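Local coordinates for peptidoglycan-recognition protein (PDB 5XZ3) that probably recognises bacterial peptidoglycan as a sensor of honeybee innate immunity, at residues N66-F74 and G85-H94. Numbering follows the deposited sequence.
Sequences NWHDIGYSF and GCGWNHEGAH
Backbone hydrogen bonds, a bridging water and an aromatic pair join two loops at one end of the central sheet: residues 66-74, leading from helix 47-64 into strand 74-76, and residues 85-94, leaving the antiparallel neighbour strand 82-84. Ser73 O accepts two hydrogen bonds, from Gly85 N (2.8 Å) and Gly87 N; the second donor lies in the carbonyl plane on a lone pair, the first well above that plane. Tyr72 O accepts from Cys86 N at 2.9 Å. Glycine suits position 85 because a side chain there would run into Tyr72 O, and position 87 because its phi is positive. Farther along, Ala93 N donates to Gly71 O, which also lies in the plane of the His94 ring, at its CD2 edge.

Both loops belong to the amidase-like domain of peptidoglycan-recognition proteins, a mixed sheet packed against helices; Phe74 begins a strand beside strand 102-107. Its ring stands edge-on over Trp88, with CZ 3.5 Å from Trp88 CE2 and the planes at 61°. Leu127 of helix 118-133 touches both rings. Replacing Trp88 with an alanine would probably leave the Phe74 edge without the broad indole face it rests on and open a gap beside Leu127.

A water receives a hydrogen bond from Ser73 OG and donates to Gly87 O and His90 O (2.6 Å), linking the two segments; Ser73 OG itself also bonds Ser104 N. A second water bridges Asp69 OD2 and His90 ND1, while Asp69 OD1 forms a salt bridge with Arg13. Near the start of residues 66-74, His68 NE2 donates to Glu91 O at 3.1 Å. That bond is nearly straight (169°), with the oxygen in the ring plane. The methyl of Ala93 lies over one face of Trp67, toward its rim, CB 4.0 Å from Trp67 CE3.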
loop_
_atom_site.group_PDB
_atom_site.type_symbol
_atom_site.label_atom_id
_atom_site.label_comp_id
_atom_site.label_asym_id
_atom_site.label_seq_id
_atom_site.Cartn_x
_atom_site.Cartn_y
_atom_site.Cartn_z
ATOM N N ASN A 66 -10.129 13.018 -11.124
ATOM C CA ASN A 66 -9.375 13.103 -12.396
ATOM C C ASN A 66 -7.891 12.804 -12.237
ATOM O O ASN A 66 -7.061 13.438 -12.867
ATOM C CB ASN A 66 -9.603 14.460 -13.099
ATOM C CG ASN A 66 -11.063 14.736 -13.346
ATOM O OD1 ASN A 66 -11.688 14.086 -14.180
ATOM N ND2 ASN A 66 -11.623 15.694 -12.613
ATOM N N TRP A 67 -7.563 11.846 -11.372
ATOM C CA TRP A 67 -6.174 11.436 -11.213
ATOM C C TRP A 67 -5.833 10.416 -12.292
ATOM O O TRP A 67 -6.726 9.804 -12.868
ATOM C CB TRP A 67 -5.956 10.815 -9.844
ATOM C CG TRP A 67 -6.048 11.748 -8.684
ATOM C CD1 TRP A 67 -6.350 13.092 -8.698
ATOM C CD2 TRP A 67 -5.891 11.388 -7.315
ATOM N NE1 TRP A 67 -6.364 13.585 -7.416
ATOM C CE2 TRP A 67 -6.094 12.561 -6.546
ATOM C CE3 TRP A 67 -5.611 10.179 -6.656
ATOM C CZ2 TRP A 67 -6.004 12.568 -5.145
ATOM C CZ3 TRP A 67 -5.517 10.184 -5.252
ATOM C CH2 TRP A 67 -5.721 11.376 -4.519
ATOM N N HIS A 68 -4.534 10.230 -12.524
ATOM C CA HIS A 68 -4.017 9.357 -13.572
ATOM C C HIS A 68 -4.316 7.868 -13.314
ATOM O O HIS A 68 -4.383 7.071 -14.246
ATOM C CB HIS A 68 -2.500 9.613 -13.798
ATOM C CG HIS A 68 -1.633 9.333 -12.596
ATOM N ND1 HIS A 68 -1.595 10.154 -11.486
ATOM C CD2 HIS A 68 -0.754 8.329 -12.349
ATOM C CE1 HIS A 68 -0.742 9.660 -10.604
ATOM N NE2 HIS A 68 -0.222 8.550 -11.100
ATOM N N ASP A 69 -4.521 7.512 -12.048
ATOM C CA ASP A 69 -4.566 6.110 -11.613
ATOM C C ASP A 69 -5.155 6.052 -10.197
ATOM O O ASP A 69 -5.326 7.091 -9.557
ATOM C CB ASP A 69 -3.133 5.554 -11.611
ATOM C CG ASP A 69 -3.073 4.040 -11.779
ATOM O OD1 ASP A 69 -4.118 3.374 -11.674
ATOM O OD2 ASP A 69 -1.956 3.522 -12.042
ATOM N N ILE A 70 -5.477 4.850 -9.712
ATOM C CA ILE A 70 -5.667 4.653 -8.267
ATOM C C ILE A 70 -4.359 5.101 -7.595
ATOM O O ILE A 70 -3.248 4.834 -8.116
ATOM C CB ILE A 70 -6.074 3.207 -7.886
ATOM C CG1 ILE A 70 -6.418 3.129 -6.375
ATOM C CG2 ILE A 70 -5.023 2.195 -8.368
ATOM C CD1 ILE A 70 -7.230 1.931 -5.915
ATOM N N GLY A 71 -4.491 5.844 -6.502
ATOM C CA GLY A 71 -3.356 6.549 -5.902
ATOM C C GLY A 71 -2.395 5.677 -5.109
ATOM O O GLY A 71 -1.231 6.060 -4.904
ATOM N N TYR A 72 -2.873 4.513 -4.657
ATOM C CA TYR A 72 -2.075 3.639 -3.782
ATOM C C TYR A 72 -1.312 2.563 -4.548
ATOM O O TYR A 72 -1.838 2.004 -5.508
ATOM C CB TYR A 72 -2.976 2.968 -2.745
ATOM C CG TYR A 72 -3.738 3.916 -1.850
ATOM C CD1 TYR A 72 -3.065 4.758 -0.954
ATOM C CD2 TYR A 72 -5.142 3.950 -1.866
ATOM C CE1 TYR A 72 -3.757 5.594 -0.095
ATOM C CE2 TYR A 72 -5.854 4.800 -1.008
ATOM C CZ TYR A 72 -5.150 5.621 -0.138
ATOM O OH TYR A 72 -5.827 6.463 0.725
ATOM N N SER A 73 -0.079 2.258 -4.121
ATOM C CA SER A 73 0.730 1.247 -4.833
ATOM C C SER A 73 0.180 -0.153 -4.640
ATOM O O SER A 73 -0.010 -0.893 -5.622
ATOM C CB SER A 73 2.210 1.310 -4.430
ATOM O OG SER A 73 2.612 2.659 -4.419
ATOM N N PHE A 74 -0.098 -0.489 -3.377
ATOM C CA PHE A 74 -0.734 -1.745 -2.991
ATOM C C PHE A 74 -1.777 -1.514 -1.914
ATOM O O PHE A 74 -1.660 -0.579 -1.112
ATOM C CB PHE A 74 0.308 -2.740 -2.488
ATOM C CG PHE A 74 1.310 -3.141 -3.523
ATOM C CD1 PHE A 74 1.017 -4.169 -4.435
ATOM C CD2 PHE A 74 2.534 -2.472 -3.625
ATOM C CE1 PHE A 74 1.940 -4.539 -5.429
ATOM C CE2 PHE A 74 3.450 -2.839 -4.613
ATOM C CZ PHE A 74 3.155 -3.880 -5.500
ATOM N N GLY A 85 -2.386 -1.923 -6.787
ATOM C CA GLY A 85 -2.992 -0.660 -7.192
ATOM C C GLY A 85 -2.191 -0.162 -8.376
ATOM O O GLY A 85 -2.255 -0.750 -9.469
ATOM N N CYS A 86 -1.403 0.888 -8.173
ATOM C CA CYS A 86 -0.486 1.299 -9.230
ATOM C C CYS A 86 0.817 0.450 -9.291
ATOM O O CYS A 86 1.605 0.564 -10.239
ATOM C CB CYS A 86 -0.271 2.817 -9.220
ATOM S SG CYS A 86 0.564 3.434 -7.764
ATOM N N GLY A 87 1.003 -0.433 -8.312
ATOM C CA GLY A 87 2.053 -1.454 -8.358
ATOM C C GLY A 87 3.449 -0.970 -7.999
ATOM O O GLY A 87 3.622 0.163 -7.517
ATOM N N TRP A 88 4.436 -1.836 -8.230
ATOM C CA TRP A 88 5.837 -1.558 -7.880
ATOM C C TRP A 88 6.463 -0.474 -8.771
ATOM O O TRP A 88 7.369 0.230 -8.334
ATOM C CB TRP A 88 6.702 -2.811 -8.068
ATOM C CG TRP A 88 6.456 -3.972 -7.157
ATOM C CD1 TRP A 88 6.026 -5.226 -7.520
ATOM C CD2 TRP A 88 6.676 -4.019 -5.746
ATOM N NE1 TRP A 88 5.951 -6.038 -6.417
ATOM C CE2 TRP A 88 6.342 -5.326 -5.314
ATOM C CE3 TRP A 88 7.101 -3.073 -4.793
ATOM C CZ2 TRP A 88 6.433 -5.719 -3.976
ATOM C CZ3 TRP A 88 7.198 -3.468 -3.457
ATOM C CH2 TRP A 88 6.851 -4.781 -3.064
ATOM N N ASN A 89 6.007 -0.378 -10.026
ATOM C CA ASN A 89 6.743 0.382 -11.036
ATOM C C ASN A 89 6.210 1.765 -11.390
ATOM O O ASN A 89 6.934 2.535 -12.010
ATOM C CB ASN A 89 6.890 -0.420 -12.324
ATOM C CG ASN A 89 7.938 -1.488 -12.206
ATOM O OD1 ASN A 89 9.155 -1.211 -12.208
ATOM N ND2 ASN A 89 7.491 -2.707 -12.062
ATOM N N HIS A 90 4.970 2.069 -11.011
ATOM C CA HIS A 90 4.321 3.310 -11.448
ATOM C C HIS A 90 4.211 4.298 -10.306
ATOM O O HIS A 90 3.804 3.917 -9.210
ATOM C CB HIS A 90 2.915 3.040 -11.985
ATOM C CG HIS A 90 2.857 2.047 -13.097
ATOM N ND1 HIS A 90 1.670 1.482 -13.509
ATOM C CD2 HIS A 90 3.827 1.481 -13.859
ATOM C CE1 HIS A 90 1.905 0.632 -14.493
ATOM N NE2 HIS A 90 3.205 0.620 -14.730
ATOM N N GLU A 91 4.568 5.560 -10.552
ATOM C CA GLU A 91 4.454 6.615 -9.539
ATOM C C GLU A 91 2.986 6.770 -9.112
ATOM O O GLU A 91 2.099 6.917 -9.955
ATOM C CB GLU A 91 5.023 7.930 -10.093
ATOM C CG GLU A 91 4.910 9.126 -9.164
ATOM C CD GLU A 91 5.231 10.450 -9.834
ATOM O OE1 GLU A 91 6.073 10.472 -10.777
ATOM O OE2 GLU A 91 4.654 11.473 -9.387
ATOM N N GLY A 92 2.748 6.728 -7.799
ATOM C CA GLY A 92 1.411 6.862 -7.227
ATOM C C GLY A 92 1.024 8.296 -6.900
ATOM O O GLY A 92 1.672 9.241 -7.353
ATOM N N ALA A 93 -0.059 8.443 -6.134
ATOM C CA ALA A 93 -0.561 9.752 -5.677
ATOM C C ALA A 93 -1.132 9.513 -4.289
ATOM O O ALA A 93 -2.346 9.341 -4.107
ATOM C CB ALA A 93 -1.629 10.285 -6.631
ATOM N N HIS A 94 -0.227 9.442 -3.321
ATOM C CA HIS A 94 -0.578 9.053 -1.970
ATOM C C HIS A 94 0.099 9.918 -0.901
ATOM O O HIS A 94 -0.477 10.118 0.157
ATOM C CB HIS A 94 -0.223 7.571 -1.734
ATOM C CG HIS A 94 1.151 7.204 -2.197
ATOM N ND1 HIS A 94 2.277 7.420 -1.429
ATOM C CD2 HIS A 94 1.581 6.646 -3.351
ATOM C CE1 HIS A 94 3.342 7.012 -2.092
ATOM N NE2 HIS A 94 2.944 6.524 -3.255
HETATM O O HOH W 1 -0.961 1.324 -13.053
HETATM O O HOH W 2 3.678 2.924 -6.759
#